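Local coordinates for microtubule-associated serine/threonine-protein kinase 4 (Homo sapiens, PDB 2W7R) that is a serine/threonine-protein kinase associated with microtubules, whose PDZ domain probably recognises C-terminal peptide tails of partner proteins, at residues T32-V37 / G54-H59. Sequence-based numbering, arbitrary orientation.
Sequences TVHHIV and GDLITH
I36 holds CG1 anti to its backbone N (chi1 -165°) and runs on extended to CD1, which lands on G54, 3.7 Å from the glycine CA; L56 turns CG anti to its carbonyl carbon, which lets CD2 reach I36 CG1 and H34 CB. These groups flank the junction of the two sheets of a PDZ fold: segment 32-37, on strand 31-40, which pairs with strand 16-24, crosses segment 56-59, on strand 56-60 of the other sheet, at 112°. So steep a crossing leaves a single bridge, I36 with L56, their CA atoms 4.4 Å apart. Almost straight backbone bonds lie on both sides of it: I57 N donates to H35 O (2.9 Å), V37 N to D55 O (2.8 Å). Each of these carbonyls also receives a CA-H contact, H35 O from L56 and D55 O from I36. Beyond V37, G54 N bonds to V37 O in the plane of that carbonyl; G54 has a positive phi (97°), a backbone shape that suits glycine. L56 CD1 approaches the H34 ring obliquely, nearest ND1, while NE2 of the same ring shares a hydrogen bond with T32 OG1. V37 and I57 cross at about a right angle, V37 CG2 lying 3.9 Å from I57 CG1. I57 also packs on I18 and V37 on L51, whereas F91 covers I36 and L56, and F91 of the second subunit adds to the packing on I36. H35 NE2 hydrogen-bonds to L68 O, and D55 OD2 accepts from K52 N. At the H35-I57 pair only one direct bond forms; a water completes the pairing, accepting from H35 N and donating to I57 O at 2.7 Å.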
ATOM      1  N   THR A  32      -3.629   3.416  12.220  1.00 17.12           N
ATOM      2  CA  THR A  32      -4.750   4.087  11.571  1.00 15.40           C
ATOM      3  C   THR A  32      -5.415   3.106  10.603  1.00 17.09           C
ATOM      4  O   THR A  32      -4.767   2.175  10.093  1.00 18.22           O
ATOM      5  CB  THR A  32      -4.316   5.360  10.836  1.00 16.10           C
ATOM      6  OG1 THR A  32      -3.244   5.078   9.918  1.00 18.27           O
ATOM      7  CG2 THR A  32      -3.836   6.420  11.860  1.00 20.02           C
ATOM      8  N   VAL A  33      -6.702   3.308  10.359  1.00 15.32           N
ATOM      9  CA  VAL A  33      -7.504   2.345   9.605  1.00 15.14           C
ATOM     10  C   VAL A  33      -7.858   2.925   8.249  1.00 15.47           C
ATOM     11  O   VAL A  33      -8.240   4.102   8.146  1.00 17.39           O
ATOM     12  CB  VAL A  33      -8.793   2.022  10.356  1.00 22.94           C
ATOM     13  CG1 VAL A  33      -9.703   1.143   9.512  1.00 28.59           C
ATOM     14  CG2 VAL A  33      -8.465   1.359  11.684  1.00 25.25           C
ATOM     15  N   HIS A  34      -7.722   2.107   7.204  1.00 16.01           N
ATOM     16  CA  HIS A  34      -7.987   2.549   5.851  1.00 14.36           C
ATOM     17  C   HIS A  34      -8.584   1.439   5.017  1.00 18.35           C
ATOM     18  O   HIS A  34      -8.641   0.284   5.435  1.00 16.80           O
ATOM     19  CB  HIS A  34      -6.695   3.013   5.175  1.00 15.79           C
ATOM     20  CG  HIS A  34      -5.879   3.924   6.034  1.00 16.80           C
ATOM     21  ND1 HIS A  34      -6.018   5.296   6.004  1.00 20.23           N
ATOM     22  CD2 HIS A  34      -4.958   3.653   6.989  1.00 17.42           C
ATOM     23  CE1 HIS A  34      -5.194   5.832   6.886  1.00 25.06           C
ATOM     24  NE2 HIS A  34      -4.538   4.859   7.494  1.00 20.04           N
ATOM     25  N   HIS A  35      -9.050   1.824   3.836  1.00 18.82           N
ATOM     26  CA  HIS A  35      -9.582   0.888   2.853  1.00 18.61           C
ATOM     27  C   HIS A  35      -8.768   1.060   1.604  1.00 19.13           C
ATOM     28  O   HIS A  35      -8.637   2.171   1.073  1.00 22.30           O
ATOM     29  CB  HIS A  35     -11.050   1.195   2.565  1.00 19.22           C
ATOM     30  CG  HIS A  35     -11.916   1.114   3.783  1.00 23.83           C
ATOM     31  ND1 HIS A  35     -12.470  -0.068   4.220  1.00 25.86           N
ATOM     32  CD2 HIS A  35     -12.286   2.059   4.679  1.00 26.02           C
ATOM     33  CE1 HIS A  35     -13.156   0.153   5.328  1.00 27.67           C
ATOM     34  NE2 HIS A  35     -13.059   1.435   5.629  1.00 27.35           N
ATOM     35  N   ILE A  36      -8.220  -0.041   1.114  1.00 16.01           N
ATOM     36  CA  ILE A  36      -7.315   0.015  -0.011  1.00 16.76           C
ATOM     37  C   ILE A  36      -7.904  -0.741  -1.190  1.00 21.78           C
ATOM     38  O   ILE A  36      -8.607  -1.735  -1.012  1.00 21.68           O
ATOM     39  CB  ILE A  36      -5.945  -0.588   0.385  1.00 20.23           C
ATOM     40  CG1 ILE A  36      -4.866  -0.218  -0.618  1.00 26.55           C
ATOM     41  CG2 ILE A  36      -6.037  -2.097   0.560  1.00 20.01           C
ATOM     42  CD1 ILE A  36      -3.487  -0.720  -0.213  1.00 36.79           C
ATOM     43  N   VAL A  37      -7.644  -0.249  -2.395  1.00 18.56           N
ATOM     44  CA  VAL A  37      -7.958  -1.024  -3.581  1.00 17.83           C
ATOM     45  C   VAL A  37      -6.926  -2.135  -3.637  1.00 22.28           C
ATOM     46  O   VAL A  37      -5.720  -1.873  -3.738  1.00 23.08           O
ATOM     47  CB  VAL A  37      -7.875  -0.183  -4.851  1.00 23.07           C
ATOM     48  CG1 VAL A  37      -8.093  -1.067  -6.076  1.00 23.40           C
ATOM     49  CG2 VAL A  37      -8.905   0.943  -4.795  1.00 31.26           C
ATOM     50  N   GLY A  54      -3.398  -0.484  -4.518  1.00 31.19           N
ATOM     51  CA  GLY A  54      -2.615   0.323  -3.603  1.00 25.42           C
ATOM     52  C   GLY A  54      -3.215   1.681  -3.274  1.00 27.56           C
ATOM     53  O   GLY A  54      -2.815   2.304  -2.302  1.00 33.03           O
ATOM     54  N   ASP A  55      -4.162   2.140  -4.089  1.00 29.49           N
ATOM     55  CA  ASP A  55      -4.857   3.395  -3.837  1.00 36.67           C
ATOM     56  C   ASP A  55      -5.692   3.285  -2.571  1.00 27.66           C
ATOM     57  O   ASP A  55      -6.429   2.313  -2.392  1.00 24.56           O
ATOM     58  CB  ASP A  55      -5.783   3.726  -5.013  1.00 43.73           C
ATOM     59  CG  ASP A  55      -5.035   4.268  -6.216  1.00 52.13           C
ATOM     60  OD1 ASP A  55      -4.050   5.013  -6.024  1.00 55.95           O
ATOM     61  OD2 ASP A  55      -5.446   3.958  -7.352  1.00 55.75           O
ATOM     62  N   LEU A  56      -5.586   4.277  -1.688  1.00 25.50           N
ATOM     63  CA  LEU A  56      -6.477   4.344  -0.542  1.00 19.32           C
ATOM     64  C   LEU A  56      -7.738   5.077  -0.955  1.00 21.33           C
ATOM     65  O   LEU A  56      -7.670   6.129  -1.591  1.00 26.02           O
ATOM     66  CB  LEU A  56      -5.829   5.088   0.635  1.00 24.03           C
ATOM     67  CG  LEU A  56      -4.565   4.508   1.268  1.00 26.14           C
ATOM     68  CD1 LEU A  56      -4.145   5.336   2.456  1.00 29.98           C
ATOM     69  CD2 LEU A  56      -4.788   3.063   1.693  1.00 27.39           C
ATOM     70  N   ILE A  57      -8.885   4.534  -0.564  1.00 20.43           N
ATOM     71  CA  ILE A  57     -10.165   5.129  -0.893  1.00 20.43           C
ATOM     72  C   ILE A  57     -10.587   6.055   0.235  1.00 18.25           C
ATOM     73  O   ILE A  57     -10.569   5.662   1.394  1.00 22.90           O
ATOM     74  CB  ILE A  57     -11.247   4.065  -1.039  1.00 26.86           C
ATOM     75  CG1 ILE A  57     -10.909   3.125  -2.198  1.00 25.37           C
ATOM     76  CG2 ILE A  57     -12.607   4.729  -1.228  1.00 24.69           C
ATOM     77  CD1 ILE A  57     -11.815   1.892  -2.281  1.00 27.12           C
ATOM     78  N   THR A  58     -10.961   7.288  -0.104  1.00 21.68           N
ATOM     79  CA  THR A  58     -11.440   8.217   0.919  1.00 22.57           C
ATOM     80  C   THR A  58     -12.934   8.496   0.799  1.00 23.55           C
ATOM     81  O   THR A  58     -13.594   8.808   1.790  1.00 23.82           O
ATOM     82  CB  THR A  58     -10.653   9.558   0.936  1.00 22.47           C
ATOM     83  OG1 THR A  58     -10.843  10.269  -0.293  1.00 25.49           O
ATOM     84  CG2 THR A  58      -9.167   9.307   1.153  1.00 27.41           C
ATOM     85  N   HIS A  59     -13.473   8.359  -0.408  1.00 22.07           N
ATOM     86  CA  HIS A  59     -14.876   8.666  -0.645  1.00 23.33           C
ATOM     87  C   HIS A  59     -15.437   7.773  -1.735  1.00 24.02           C
ATOM     88  O   HIS A  59     -14.728   7.400  -2.665  1.00 27.63           O
ATOM     89  CB  HIS A  59     -15.064  10.114  -1.119  1.00 27.99           C
ATOM     90  CG  HIS A  59     -14.687  11.154  -0.112  1.00 27.60           C
ATOM     91  ND1 HIS A  59     -13.380  11.518   0.128  1.00 27.48           N
ATOM     92  CD2 HIS A  59     -15.449  11.924   0.699  1.00 30.99           C
ATOM     93  CE1 HIS A  59     -13.353  12.461   1.055  1.00 32.38           C
ATOM     94  NE2 HIS A  59     -14.595  12.727   1.415  1.00 35.47           N
TER
HETATM   95  O   HOH W   1      -9.239   4.706   3.536  1.00 18.83           O